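RRNA N-glycosidase (Bougainvillea spectabilis, PDB 3CTK) is a plant ribosome-inactivating protein, a single compact chain in which a mixed beta-sheet packs among helices. Local coordinates at residues Q39-D44 with D65-Y70; K45-V50 with P91-S96; A84-K89 with K97-V102; N196-I201 with P239-L244. All coordinates share one frame; numbering follows the deposited sequence. Where two conformers were deposited one is given.

Contact 1. Residues Q39-D44 with D65-Y70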
loop_
_atom_site.group_PDB
_atom_site.type_symbol
_atom_site.label_atom_id
_atom_site.label_comp_id
_atom_site.label_asym_id
_atom_site.label_seq_id
_atom_site.Cartn_x
_atom_site.Cartn_y
_atom_site.Cartn_z
ATOM N N GLN A 39 0.294 -16.454 3.740
ATOM C CA GLN A 39 0.974 -16.082 4.978
ATOM C C GLN A 39 2.481 -16.299 4.877
ATOM O O GLN A 39 3.260 -15.511 5.404
ATOM C CB GLN A 39 0.421 -16.879 6.159
ATOM C CG GLN A 39 1.096 -16.541 7.482
ATOM C CD GLN A 39 0.412 -17.186 8.669
ATOM O OE1 GLN A 39 -0.180 -18.255 8.552
ATOM N NE2 GLN A 39 0.509 -16.544 9.826
ATOM N N THR A 40 2.886 -17.381 4.219
ATOM C CA THR A 40 4.307 -17.667 4.038
ATOM C C THR A 40 4.550 -18.055 2.590
ATOM O O THR A 40 3.681 -18.620 1.922
ATOM C CB THR A 40 4.815 -18.815 4.957
ATOM O OG1 THR A 40 4.168 -20.043 4.607
ATOM C CG2 THR A 40 4.545 -18.493 6.416
ATOM N N ILE A 41 5.742 -17.742 2.100
ATOM C CA ILE A 41 6.082 -18.052 0.724
ATOM C C ILE A 41 7.600 -18.094 0.614
ATOM O O ILE A 41 8.297 -17.551 1.467
ATOM C CB ILE A 41 5.490 -16.975 -0.223
ATOM C CG1 ILE A 41 5.539 -17.457 -1.674
ATOM C CG2 ILE A 41 6.242 -15.654 -0.043
ATOM C CD1 ILE A 41 4.799 -16.545 -2.636
ATOM N N ALA A 42 8.105 -18.759 -0.419
ATOM C CA ALA A 42 9.545 -18.874 -0.623
ATOM C C ALA A 42 10.191 -17.495 -0.700
ATOM O O ALA A 42 9.612 -16.564 -1.257
ATOM C CB ALA A 42 9.821 -19.651 -1.891
ATOM N N ASP A 43 11.397 -17.363 -0.154
ATOM C CA ASP A 43 12.076 -16.074 -0.174
ATOM C C ASP A 43 12.206 -15.491 -1.584
ATOM O O ASP A 43 12.192 -14.270 -1.754
ATOM C CB ASP A 43 13.464 -16.181 0.465
ATOM C CG ASP A 43 13.407 -16.448 1.963
ATOM O OD1 ASP A 43 12.406 -16.077 2.613
ATOM O OD2 ASP A 43 14.378 -17.022 2.497
ATOM N N ASP A 44 12.316 -16.356 -2.591
ATOM C CA ASP A 44 12.463 -15.905 -3.976
ATOM C C ASP A 44 11.183 -15.356 -4.603
ATOM O O ASP A 44 11.210 -14.859 -5.731
ATOM C CB ASP A 44 12.984 -17.056 -4.839
ATOM C CG ASP A 44 11.979 -18.186 -4.967
ATOM O OD1 ASP A 44 11.166 -18.357 -4.036
ATOM O OD2 ASP A 44 12.015 -18.912 -5.982
ATOM N N ASP A 65 5.942 -6.540 0.367
ATOM C CA ASP A 65 5.910 -7.902 0.906
ATOM C C ASP A 65 4.578 -8.500 0.445
ATOM O O ASP A 65 3.522 -8.006 0.828
ATOM C CB ASP A 65 5.954 -7.828 2.438
ATOM C CG ASP A 65 6.103 -9.187 3.099
ATOM O OD1 ASP A 65 5.585 -10.180 2.555
ATOM O OD2 ASP A 65 6.726 -9.255 4.179
ATOM N N VAL A 66 4.613 -9.561 -0.359
ATOM C CA VAL A 66 3.365 -10.134 -0.862
ATOM C C VAL A 66 2.500 -10.826 0.178
ATOM O O VAL A 66 1.310 -11.052 -0.057
ATOM C CB VAL A 66 3.607 -11.137 -2.020
ATOM C CG1 VAL A 66 4.402 -10.462 -3.132
ATOM C CG2 VAL A 66 4.314 -12.389 -1.501
ATOM N N THR A 67 3.072 -11.161 1.327
ATOM C CA THR A 67 2.282 -11.842 2.351
ATOM C C THR A 67 1.309 -10.903 3.059
ATOM O O THR A 67 0.218 -11.320 3.456
ATOM C CB THR A 67 3.186 -12.526 3.412
ATOM O OG1 THR A 67 3.892 -11.533 4.166
ATOM C CG2 THR A 67 4.191 -13.456 2.736
ATOM N N ASP A 68 1.681 -9.631 3.192
ATOM C CA ASP A 68 0.831 -8.666 3.886
ATOM C C ASP A 68 0.662 -7.314 3.191
ATOM O O ASP A 68 0.047 -6.402 3.748
ATOM C CB ASP A 68 1.370 -8.437 5.303
ATOM C CG ASP A 68 2.856 -8.096 5.316
ATOM O OD1 ASP A 68 3.366 -7.622 4.279
ATOM O OD2 ASP A 68 3.510 -8.291 6.366
ATOM N N VAL A 69 1.201 -7.198 1.980
ATOM C CA VAL A 69 1.143 -5.970 1.184
ATOM C C VAL A 69 1.826 -4.779 1.882
ATOM O O VAL A 69 1.482 -3.626 1.634
ATOM C CB VAL A 69 -0.324 -5.581 0.824
ATOM C CG1 VAL A 69 -0.338 -4.714 -0.441
ATOM C CG2 VAL A 69 -1.164 -6.832 0.615
ATOM N N TYR A 70 2.801 -5.061 2.744
ATOM C CA TYR A 70 3.537 -4.003 3.439
ATOM C C TYR A 70 4.677 -3.481 2.570
ATOM O O TYR A 70 5.425 -4.266 1.991
ATOM C CB TYR A 70 4.189 -4.518 4.729
ATOM C CG TYR A 70 3.286 -4.775 5.913
ATOM C CD1 TYR A 70 3.837 -5.061 7.166
ATOM C CD2 TYR A 70 1.899 -4.756 5.792
ATOM C CE1 TYR A 70 3.034 -5.321 8.265
ATOM C CE2 TYR A 70 1.080 -5.019 6.895
ATOM C CZ TYR A 70 1.658 -5.300 8.126
ATOM O OH TYR A 70 0.869 -5.567 9.219
#
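Apolar contacts between loop 39-44 and turn 65-70 are carried by Ile-41, Val-66 and Thr-67. CG2 of Ile-41 lies 4.1 Å from CG2 of Val-66 and 4.1 Å from CG2 of Thr-67, so one methyl meets both. With CG1 of Ile-41 anti to the backbone N (chi1 -166°), this methyl is the touching branch, and the Ile-41 side chain crosses that of Val-66 at about a right angle. The Thr-67 methyl also rests against main chain, CG2 being 3.5 Å from Gln-39 O. No hydrogen bond joins the segments.

Polar contacts shape the turn from within, although Asp-65 OD1 also takes a salt bridge from Arg-46. Thr-67 N donates to Asp-65 OD1 at 3.0 Å, forming an Asx turn, and Thr-67 OG1 does so at 2.7 Å; both approach from above the carboxylate plane. A chi1 of 67° sends the Thr-67 hydroxyl to Asp-65 and leaves the methyl for the loop. A second Asx turn links Tyr-70 N to Asp-68 OD1.

The turn connects antiparallel strands 59-65 and 70-78, while segment 39-44 leads into strand 47-53. Helix 14-25 packs Leu-25 against Val-66 and Val-69, and helix 149-168 brings Arg-168 against Val-69 and Tyr-70.

Contact 2. Residues K45-V50 with P91-S96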
loop_
_atom_site.group_PDB
_atom_site.type_symbol
_atom_site.label_atom_id
_atom_site.label_comp_id
_atom_site.label_asym_id
_atom_site.label_seq_id
_atom_site.Cartn_x
_atom_site.Cartn_y
_atom_site.Cartn_z
ATOM N N LYS A 45 10.065 -15.444 -3.887
ATOM C CA LYS A 45 8.795 -14.945 -4.404
ATOM C C LYS A 45 8.120 -14.071 -3.355
ATOM O O LYS A 45 6.946 -13.707 -3.485
ATOM C CB LYS A 45 7.876 -16.113 -4.761
ATOM C CG LYS A 45 8.395 -16.988 -5.898
ATOM C CD LYS A 45 7.387 -18.060 -6.287
ATOM C CE LYS A 45 7.148 -19.041 -5.150
ATOM N NZ LYS A 45 6.242 -20.154 -5.555
ATOM N N ARG A 46 8.889 -13.719 -2.330
ATOM C CA ARG A 46 8.408 -12.926 -1.210
ATOM C C ARG A 46 8.048 -11.472 -1.512
ATOM O O ARG A 46 7.225 -10.888 -0.809
ATOM C CB ARG A 46 9.446 -12.987 -0.079
ATOM C CG ARG A 46 9.069 -12.265 1.215
ATOM C CD ARG A 46 7.809 -12.836 1.870
ATOM N NE ARG A 46 7.520 -12.155 3.129
ATOM C CZ ARG A 46 8.140 -12.409 4.278
ATOM N NH1 ARG A 46 9.082 -13.343 4.337
ATOM N NH2 ARG A 46 7.841 -11.707 5.363
ATOM N N PHE A 47 8.642 -10.885 -2.548
ATOM C CA PHE A 47 8.356 -9.485 -2.863
ATOM C C PHE A 47 7.937 -9.199 -4.295
ATOM O O PHE A 47 8.252 -9.949 -5.216
ATOM C CB PHE A 47 9.578 -8.604 -2.558
ATOM C CG PHE A 47 10.094 -8.732 -1.157
ATOM C CD1 PHE A 47 11.208 -9.521 -0.882
ATOM C CD2 PHE A 47 9.456 -8.081 -0.108
ATOM C CE1 PHE A 47 11.677 -9.662 0.423
ATOM C CE2 PHE A 47 9.916 -8.215 1.199
ATOM C CZ PHE A 47 11.030 -9.009 1.465
ATOM N N VAL A 48 7.209 -8.099 -4.466
ATOM C CA VAL A 48 6.804 -7.643 -5.788
ATOM C C VAL A 48 7.334 -6.217 -5.846
ATOM O O VAL A 48 7.273 -5.488 -4.857
ATOM C CB VAL A 48 5.263 -7.646 -5.983
ATOM C CG1 VAL A 48 4.585 -6.812 -4.914
ATOM C CG2 VAL A 48 4.920 -7.112 -7.373
ATOM N N LEU A 49 7.881 -5.829 -6.991
ATOM C CA LEU A 49 8.433 -4.492 -7.141
ATOM C C LEU A 49 7.490 -3.588 -7.930
ATOM O O LEU A 49 6.907 -3.998 -8.934
ATOM C CB LEU A 49 9.799 -4.575 -7.831
ATOM C CG LEU A 49 10.786 -5.535 -7.153
ATOM C CD1 LEU A 49 12.055 -5.672 -7.985
ATOM C CD2 LEU A 49 11.113 -5.022 -5.759
ATOM N N VAL A 50 7.343 -2.354 -7.459
ATOM C CA VAL A 50 6.476 -1.375 -8.101
ATOM C C VAL A 50 7.320 -0.196 -8.578
ATOM O O VAL A 50 7.811 0.592 -7.772
ATOM C CB VAL A 50 5.397 -0.870 -7.115
ATOM C CG1 VAL A 50 4.558 0.229 -7.763
ATOM C CG2 VAL A 50 4.508 -2.030 -6.687
ATOM N N PRO A 91 11.348 -7.414 7.572
ATOM C CA PRO A 91 11.874 -8.783 7.620
ATOM C C PRO A 91 13.349 -8.842 7.230
ATOM O O PRO A 91 13.798 -8.093 6.363
ATOM C CB PRO A 91 10.994 -9.528 6.621
ATOM C CG PRO A 91 9.689 -8.792 6.706
ATOM C CD PRO A 91 10.134 -7.345 6.737
ATOM N N THR A 92 14.101 -9.735 7.867
ATOM C CA THR A 92 15.517 -9.869 7.550
ATOM C C THR A 92 15.682 -10.219 6.071
ATOM O O THR A 92 16.635 -9.783 5.427
ATOM C CB THR A 92 16.182 -10.967 8.404
ATOM O OG1 THR A 92 16.063 -10.625 9.790
ATOM C CG2 THR A 92 17.657 -11.099 8.051
ATOM N N VAL A 93 14.743 -10.990 5.529
ATOM C CA VAL A 93 14.818 -11.375 4.126
ATOM C C VAL A 93 14.768 -10.146 3.214
ATOM O O VAL A 93 15.284 -10.174 2.097
ATOM C CB VAL A 93 13.670 -12.351 3.744
ATOM C CG1 VAL A 93 12.317 -11.697 3.977
ATOM C CG2 VAL A 93 13.815 -12.780 2.292
ATOM N N ALA A 94 14.149 -9.071 3.694
ATOM C CA ALA A 94 14.045 -7.840 2.910
ATOM C C ALA A 94 15.408 -7.166 2.745
ATOM O O ALA A 94 15.835 -6.861 1.631
ATOM C CB ALA A 94 13.065 -6.874 3.576
ATOM N N THR A 95 16.091 -6.930 3.855
ATOM C CA THR A 95 17.390 -6.281 3.790
ATOM C C THR A 95 18.462 -7.209 3.227
ATOM O O THR A 95 19.469 -6.749 2.694
ATOM C CB THR A 95 17.822 -5.762 5.180
ATOM O OG1 THR A 95 17.604 -6.780 6.165
ATOM C CG2 THR A 95 17.022 -4.517 5.555
ATOM N N SER A 96 18.239 -8.517 3.321
ATOM C CA SER A 96 19.212 -9.479 2.811
ATOM C C SER A 96 19.084 -9.782 1.323
ATOM O O SER A 96 20.091 -9.958 0.643
ATOM C CB SER A 96 19.118 -10.802 3.582
ATOM O OG SER A 96 19.478 -10.638 4.942
#
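Arg-46, the residue just before strand 47-53, reaches to the first turn of helix 92-97, and its path can be traced atom by atom. CB points toward the helix, and CG, anti to the backbone N (chi1 -177°), sits 3.7 Å above the ring plane of the next residue, Phe-47, offset toward the rim. The chain then bends at chi2 (61°) and runs on through CD to NE, which makes a salt bridge with Asp-65 OD1 that helps to hold the guanidinium. Across the contact NH1 and NH2 touch carbon: NH1 is 3.6 Å from Val-93 CG1, and NH2 is 3.7 Å from Pro-91 CG, whose ring crosses the arginine at about a right angle.

Beneath this arm Phe-47 pushes its tip at the helix. CZ lies 3.5 Å from Ala-94 CA and 3.6 Å from Ala-94 CB, with Val-93 CG1 at 3.9 Å from the same CZ. The one methyl of Val-93 therefore serves both the arginine and the phenylalanine.

Pro-91 occupies the N-cap position. The helix it precedes connects strand 81-88 to the parallel strand 105-108, so the arrangement is that of a beta-alpha-beta crossover whose helix packs on a mixed sheet.

Contact 3. Residues A84-K89 with K97-V102; sequences AVFLDK and KLFPGV
Phe-86 extends its ring from strand 81-88 to the loop that follows helix 92-97, where the ring overlaps Leu-98 and Phe-99. Its CG is anti to the carbonyl carbon (chi1 -64°), which carries the far end of the ring toward the loop although the CB itself does not point there. CE2 is 4.0 Å from Leu-98 CD1, a methyl that lies at the edge of the ring, near its plane. CZ is 3.9 Å from Phe-99 CD1. The two phenylalanine side chains slide past each other in opposite directions, with centroids 5.9 Å apart and planes at 34°, a geometry that is neither a stack nor an edge-to-face pair. Leu-98 CB sits over the rim of one face of the Phe-99 ring, 4.0 Å above its plane.

Two residues earlier in the strand, the CB of Ala-84 approaches the same ring atom, lying 3.7 Å from Phe-99 CD1. Phe-99 CD1 is thus shared by Ala-84 and Phe-86. Val-102 completes the contact with CG1, anti to its own backbone N, at 3.7 Å from Ala-84 N. A type II beta turn from Phe-99 to Val-102, closed by Val-102 N to Phe-99 O at 3.3 Å, brings both residues to the strand; Gly-101 takes its positive phi (86°).

No hydrogen bond links the two segments. Arg-105 instead takes up the carbonyls of Leu-98, Phe-99 and Val-102, which holds the loop's shape from outside. The chemistry implies a buried join that rests on hydrophobic fit, with side-chain shape setting how the loop lies on the strand.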
loop_
_atom_site.group_PDB
_atom_site.type_symbol
_atom_site.label_atom_id
_atom_site.label_comp_id
_atom_site.label_asym_id
_atom_site.label_seq_id
_atom_site.Cartn_x
_atom_site.Cartn_y
_atom_site.Cartn_z
ATOM N N ALA A 84 19.568 1.948 -1.762
ATOM C CA ALA A 84 18.480 1.183 -1.160
ATOM C C ALA A 84 18.109 1.834 0.161
ATOM O O ALA A 84 18.973 2.100 0.997
ATOM C CB ALA A 84 18.910 -0.262 -0.925
ATOM N N VAL A 85 16.822 2.100 0.341
ATOM C CA VAL A 85 16.343 2.725 1.561
ATOM C C VAL A 85 15.312 1.799 2.189
ATOM O O VAL A 85 14.300 1.464 1.566
ATOM C CB VAL A 85 15.701 4.097 1.256
ATOM C CG1 VAL A 85 15.215 4.756 2.541
ATOM C CG2 VAL A 85 16.715 4.985 0.540
ATOM N N PHE A 86 15.571 1.380 3.423
ATOM C CA PHE A 86 14.658 0.476 4.113
ATOM C C PHE A 86 14.051 1.071 5.369
ATOM O O PHE A 86 14.694 1.833 6.085
ATOM C CB PHE A 86 15.376 -0.812 4.524
ATOM C CG PHE A 86 15.866 -1.643 3.373
ATOM C CD1 PHE A 86 17.210 -1.627 3.012
ATOM C CD2 PHE A 86 14.990 -2.471 2.672
ATOM C CE1 PHE A 86 17.677 -2.426 1.971
ATOM C CE2 PHE A 86 15.447 -3.274 1.628
ATOM C CZ PHE A 86 16.793 -3.252 1.278
ATOM N N LEU A 87 12.805 0.702 5.635
ATOM C CA LEU A 87 12.132 1.140 6.846
ATOM C C LEU A 87 12.734 0.274 7.948
ATOM O O LEU A 87 13.296 -0.787 7.667
ATOM C CB LEU A 87 10.627 0.877 6.739
ATOM C CG LEU A 87 9.847 1.843 5.849
ATOM C CD1 LEU A 87 8.521 1.218 5.428
ATOM C CD2 LEU A 87 9.627 3.146 6.610
ATOM N N ASP A 88 12.637 0.718 9.195
ATOM C CA ASP A 88 13.174 -0.065 10.299
ATOM C C ASP A 88 12.203 -1.205 10.598
ATOM O O ASP A 88 11.020 -1.138 10.253
ATOM C CB ASP A 88 13.356 0.830 11.536
ATOM C CG ASP A 88 14.089 0.130 12.674
ATOM O OD1 ASP A 88 14.971 -0.717 12.402
ATOM O OD2 ASP A 88 13.794 0.445 13.848
ATOM N N LYS A 89 12.717 -2.269 11.205
ATOM C CA LYS A 89 11.896 -3.415 11.588
ATOM C C LYS A 89 11.268 -4.228 10.453
ATOM O O LYS A 89 10.218 -4.841 10.646
ATOM C CB LYS A 89 10.783 -2.959 12.537
ATOM C CG LYS A 89 11.248 -2.050 13.665
ATOM C CD LYS A 89 12.311 -2.708 14.530
ATOM C CE LYS A 89 12.710 -1.794 15.684
ATOM N NZ LYS A 89 13.804 -2.379 16.509
ATOM N N LYS A 97 17.859 -9.829 0.809
ATOM C CA LYS A 97 17.664 -10.174 -0.597
ATOM C C LYS A 97 17.223 -9.102 -1.589
ATOM O O LYS A 97 17.396 -9.278 -2.796
ATOM C CB LYS A 97 16.714 -11.369 -0.694
ATOM C CG LYS A 97 17.367 -12.678 -0.278
ATOM C CD LYS A 97 16.407 -13.844 -0.390
ATOM C CE LYS A 97 17.159 -15.163 -0.319
ATOM N NZ LYS A 97 18.087 -15.212 0.844
ATOM N N LEU A 98 16.647 -8.007 -1.108
ATOM C CA LEU A 98 16.213 -6.954 -2.023
ATOM C C LEU A 98 17.368 -6.112 -2.540
ATOM O O LEU A 98 18.366 -5.915 -1.843
ATOM C CB LEU A 98 15.190 -6.032 -1.348
ATOM C CG LEU A 98 13.766 -6.583 -1.233
ATOM C CD1 LEU A 98 12.925 -5.660 -0.367
ATOM C CD2 LEU A 98 13.165 -6.729 -2.631
ATOM N N PHE A 99 17.221 -5.626 -3.770
ATOM C CA PHE A 99 18.219 -4.762 -4.402
ATOM C C PHE A 99 19.632 -5.312 -4.231
ATOM O O PHE A 99 20.518 -4.642 -3.699
ATOM C CB PHE A 99 18.108 -3.368 -3.792
ATOM C CG PHE A 99 16.686 -2.882 -3.658
ATOM C CD1 PHE A 99 16.236 -2.327 -2.464
ATOM C CD2 PHE A 99 15.799 -2.983 -4.726
ATOM C CE1 PHE A 99 14.916 -1.878 -2.333
ATOM C CE2 PHE A 99 14.478 -2.535 -4.606
ATOM C CZ PHE A 99 14.042 -1.982 -3.405
ATOM N N PRO A 100 19.866 -6.540 -4.710
ATOM C CA PRO A 100 21.179 -7.180 -4.600
ATOM C C PRO A 100 22.323 -6.387 -5.225
ATOM O O PRO A 100 22.187 -5.829 -6.314
ATOM C CB PRO A 100 20.961 -8.528 -5.281
ATOM C CG PRO A 100 19.932 -8.207 -6.331
ATOM C CD PRO A 100 18.964 -7.331 -5.567
ATOM N N GLY A 101 23.446 -6.331 -4.519
ATOM C CA GLY A 101 24.605 -5.628 -5.031
ATOM C C GLY A 101 24.665 -4.141 -4.749
ATOM O O GLY A 101 25.726 -3.538 -4.881
ATOM N N VAL A 102 23.538 -3.539 -4.376
ATOM C CA VAL A 102 23.508 -2.105 -4.074
ATOM C C VAL A 102 24.161 -1.903 -2.704
ATOM O O VAL A 102 23.649 -2.383 -1.693
ATOM C CB VAL A 102 22.049 -1.580 -4.058
ATOM C CG1 VAL A 102 22.024 -0.089 -3.722
ATOM C CG2 VAL A 102 21.401 -1.830 -5.421
#

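Contact 4. Residues N196-I201 with P239-L244; sequences NNWGDI and PDMGIL
Helix 198-208 begins at Trp-198, just after the N-cap residue Asn-197, and its first turn, marked by Ile-201 N to Asn-197 O at 2.9 Å, faces an irregular chain in which Leu-244 CA comes 7.5 Å from Trp-198 CA.

One hydrogen bond crosses the contact. Trp-198 NE1 donates to Ile-243 O at 2.9 Å with an angle of 165° at the hydrogen. The oxygen lies in the indole plane, only 3° out of it, and the donor lies in the carbonyl plane, so both partners are well aligned. With CG of Trp-198 anti to the backbone N, the indole reaches across to the loop and buries its only N-H there with a partner. The six-membered ring continues along the main chain, CZ2 being 3.6 Å from Leu-244 C.

Apolar contact fills the flank. Met-241, bent at chi2 and chi3, brings CE to the indole edge, 4.2 Å from Trp-198 CD1, and to 3.8 Å from Ile-201 CG2. Its SD lies 3.9 Å from Ile-201 CG2, so the thioether end rests between two residues of one helical turn.

Arg-168 forms a cation-pi pair with Trp-198, and its backbone is hydrogen-bonded to Gly-242 and Ile-243; one strip of loop thereby positions both partners. Phe-169 meets the indole with ring planes at about 75°. As in related ribosome-inactivating proteins, where an arginine and a tryptophan in this sequence setting line the active-site cleft, the arrangement probably forms part of that cleft's wall.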
loop_
_atom_site.group_PDB
_atom_site.type_symbol
_atom_site.label_atom_id
_atom_site.label_comp_id
_atom_site.label_asym_id
_atom_site.label_seq_id
_atom_site.Cartn_x
_atom_site.Cartn_y
_atom_site.Cartn_z
ATOM N N ASN A 196 -7.196 1.100 8.754
ATOM C CA ASN A 196 -6.952 0.645 10.117
ATOM C C ASN A 196 -7.528 -0.728 10.439
ATOM O O ASN A 196 -7.208 -1.292 11.486
ATOM C CB ASN A 196 -7.527 1.637 11.139
ATOM C CG ASN A 196 -6.935 3.030 11.018
ATOM O OD1 ASN A 196 -5.775 3.201 10.644
ATOM N ND2 ASN A 196 -7.734 4.037 11.358
ATOM N N ASN A 197 -8.365 -1.271 9.556
ATOM C CA ASN A 197 -8.999 -2.559 9.833
ATOM C C ASN A 197 -8.876 -3.675 8.801
ATOM O O ASN A 197 -9.679 -4.608 8.810
ATOM C CB ASN A 197 -10.489 -2.348 10.122
ATOM C CG ASN A 197 -10.734 -1.577 11.398
ATOM O OD1 ASN A 197 -10.899 -0.356 11.384
ATOM N ND2 ASN A 197 -10.749 -2.285 12.517
ATOM N N TRP A 198 -7.879 -3.612 7.929
ATOM C CA TRP A 198 -7.734 -4.654 6.915
ATOM C C TRP A 198 -7.666 -6.058 7.509
ATOM O O TRP A 198 -8.362 -6.968 7.050
ATOM C CB TRP A 198 -6.487 -4.400 6.072
ATOM C CG TRP A 198 -6.306 -5.384 4.960
ATOM C CD1 TRP A 198 -7.175 -5.631 3.935
ATOM C CD2 TRP A 198 -5.163 -6.213 4.728
ATOM N NE1 TRP A 198 -6.641 -6.557 3.073
ATOM C CE2 TRP A 198 -5.405 -6.933 3.536
ATOM C CE3 TRP A 198 -3.954 -6.417 5.409
ATOM C CZ2 TRP A 198 -4.481 -7.841 3.006
ATOM C CZ3 TRP A 198 -3.034 -7.319 4.883
ATOM C CH2 TRP A 198 -3.305 -8.019 3.692
ATOM N N GLY A 199 -6.823 -6.234 8.523
ATOM C CA GLY A 199 -6.681 -7.532 9.155
ATOM C C GLY A 199 -7.972 -8.057 9.755
ATOM O O GLY A 199 -8.342 -9.210 9.527
ATOM N N ASP A 200 -8.661 -7.215 10.523
ATOM C CA ASP A 200 -9.915 -7.614 11.153
ATOM C C ASP A 200 -11.027 -7.908 10.152
ATOM O O ASP A 200 -11.801 -8.848 10.340
ATOM C CB ASP A 200 -10.384 -6.541 12.139
ATOM C CG ASP A 200 -9.523 -6.482 13.386
ATOM O OD1 ASP A 200 -8.785 -7.458 13.644
ATOM O OD2 ASP A 200 -9.595 -5.473 14.117
ATOM N N ILE A 201 -11.114 -7.101 9.098
ATOM C CA ILE A 201 -12.133 -7.304 8.073
ATOM C C ILE A 201 -11.881 -8.633 7.367
ATOM O O ILE A 201 -12.815 -9.380 7.082
ATOM C CB ILE A 201 -12.119 -6.155 7.024
ATOM C CG1 ILE A 201 -12.614 -4.857 7.671
ATOM C CG2 ILE A 201 -13.001 -6.512 5.832
ATOM C CD1 ILE A 201 -12.475 -3.630 6.781
ATOM N N PRO A 239 -18.071 -5.556 -1.767
ATOM C CA PRO A 239 -17.841 -4.631 -2.886
ATOM C C PRO A 239 -16.670 -3.665 -2.684
ATOM O O PRO A 239 -16.133 -3.126 -3.655
ATOM C CB PRO A 239 -19.172 -3.890 -3.004
ATOM C CG PRO A 239 -20.167 -4.890 -2.482
ATOM C CD PRO A 239 -19.456 -5.444 -1.276
ATOM N N ASP A 240 -16.286 -3.431 -1.432
ATOM C CA ASP A 240 -15.177 -2.523 -1.141
ATOM C C ASP A 240 -13.830 -3.234 -1.059
ATOM O O ASP A 240 -12.789 -2.584 -0.953
ATOM C CB ASP A 240 -15.413 -1.788 0.185
ATOM C CG ASP A 240 -16.628 -0.885 0.153
ATOM O OD1 ASP A 240 -16.857 -0.221 -0.880
ATOM O OD2 ASP A 240 -17.346 -0.827 1.172
ATOM N N MET A 241 -13.843 -4.563 -1.114
ATOM C CA MET A 241 -12.608 -5.341 -0.995
ATOM C C MET A 241 -11.877 -5.666 -2.294
ATOM O O MET A 241 -12.493 -6.057 -3.288
ATOM C CB MET A 241 -12.887 -6.653 -0.262
ATOM C CG MET A 241 -13.519 -6.491 1.108
ATOM S SD MET A 241 -12.635 -5.331 2.177
ATOM C CE MET A 241 -11.111 -6.216 2.508
ATOM N N GLY A 242 -10.554 -5.513 -2.260
ATOM C CA GLY A 242 -9.721 -5.811 -3.414
ATOM C C GLY A 242 -9.018 -7.148 -3.224
ATOM O O GLY A 242 -8.986 -7.985 -4.128
ATOM N N ILE A 243 -8.436 -7.339 -2.047
ATOM C CA ILE A 243 -7.757 -8.593 -1.710
ATOM C C ILE A 243 -7.705 -8.700 -0.187
ATOM O O ILE A 243 -7.470 -7.704 0.506
ATOM C CB ILE A 243 -6.316 -8.666 -2.299
ATOM C CG1 ILE A 243 -5.681 -10.012 -1.938
ATOM C CG2 ILE A 243 -5.462 -7.526 -1.767
ATOM C CD1 ILE A 243 -4.382 -10.310 -2.684
ATOM N N LEU A 244 -7.951 -9.905 0.323
ATOM C CA LEU A 244 -7.958 -10.151 1.763
ATOM C C LEU A 244 -6.637 -10.672 2.302
ATOM O O LEU A 244 -5.825 -11.242 1.570
ATOM C CB LEU A 244 -9.043 -11.170 2.129
ATOM C CG LEU A 244 -10.482 -10.916 1.669
ATOM C CD1 LEU A 244 -11.384 -12.012 2.217
ATOM C CD2 LEU A 244 -10.951 -9.556 2.143
#

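In the fold
Contacts 2 and 3 lie on the mixed sheet and contact 1 at the ends of its strands. Contact 2 lies about 8 Å, centre to centre, from both, and its segments alternate along the chain with theirs. The Asp-65 and Arg-46 salt bridge joins contacts 1 and 2, while Phe-47 and Leu-98 pack between contacts 2 and 3, making one continuous patch around helix 92-97. Contact 4 comes last in the chain, its centre about 28 Å from that of contact 3, on the opposite side of the chain's centre. Contact 1 bridges this gap: Val-69 CG2 packs 3.9 Å from Trp-198 CH2, so the turn between strands 59-65 and 70-78 ties the sheet to helix 198-208.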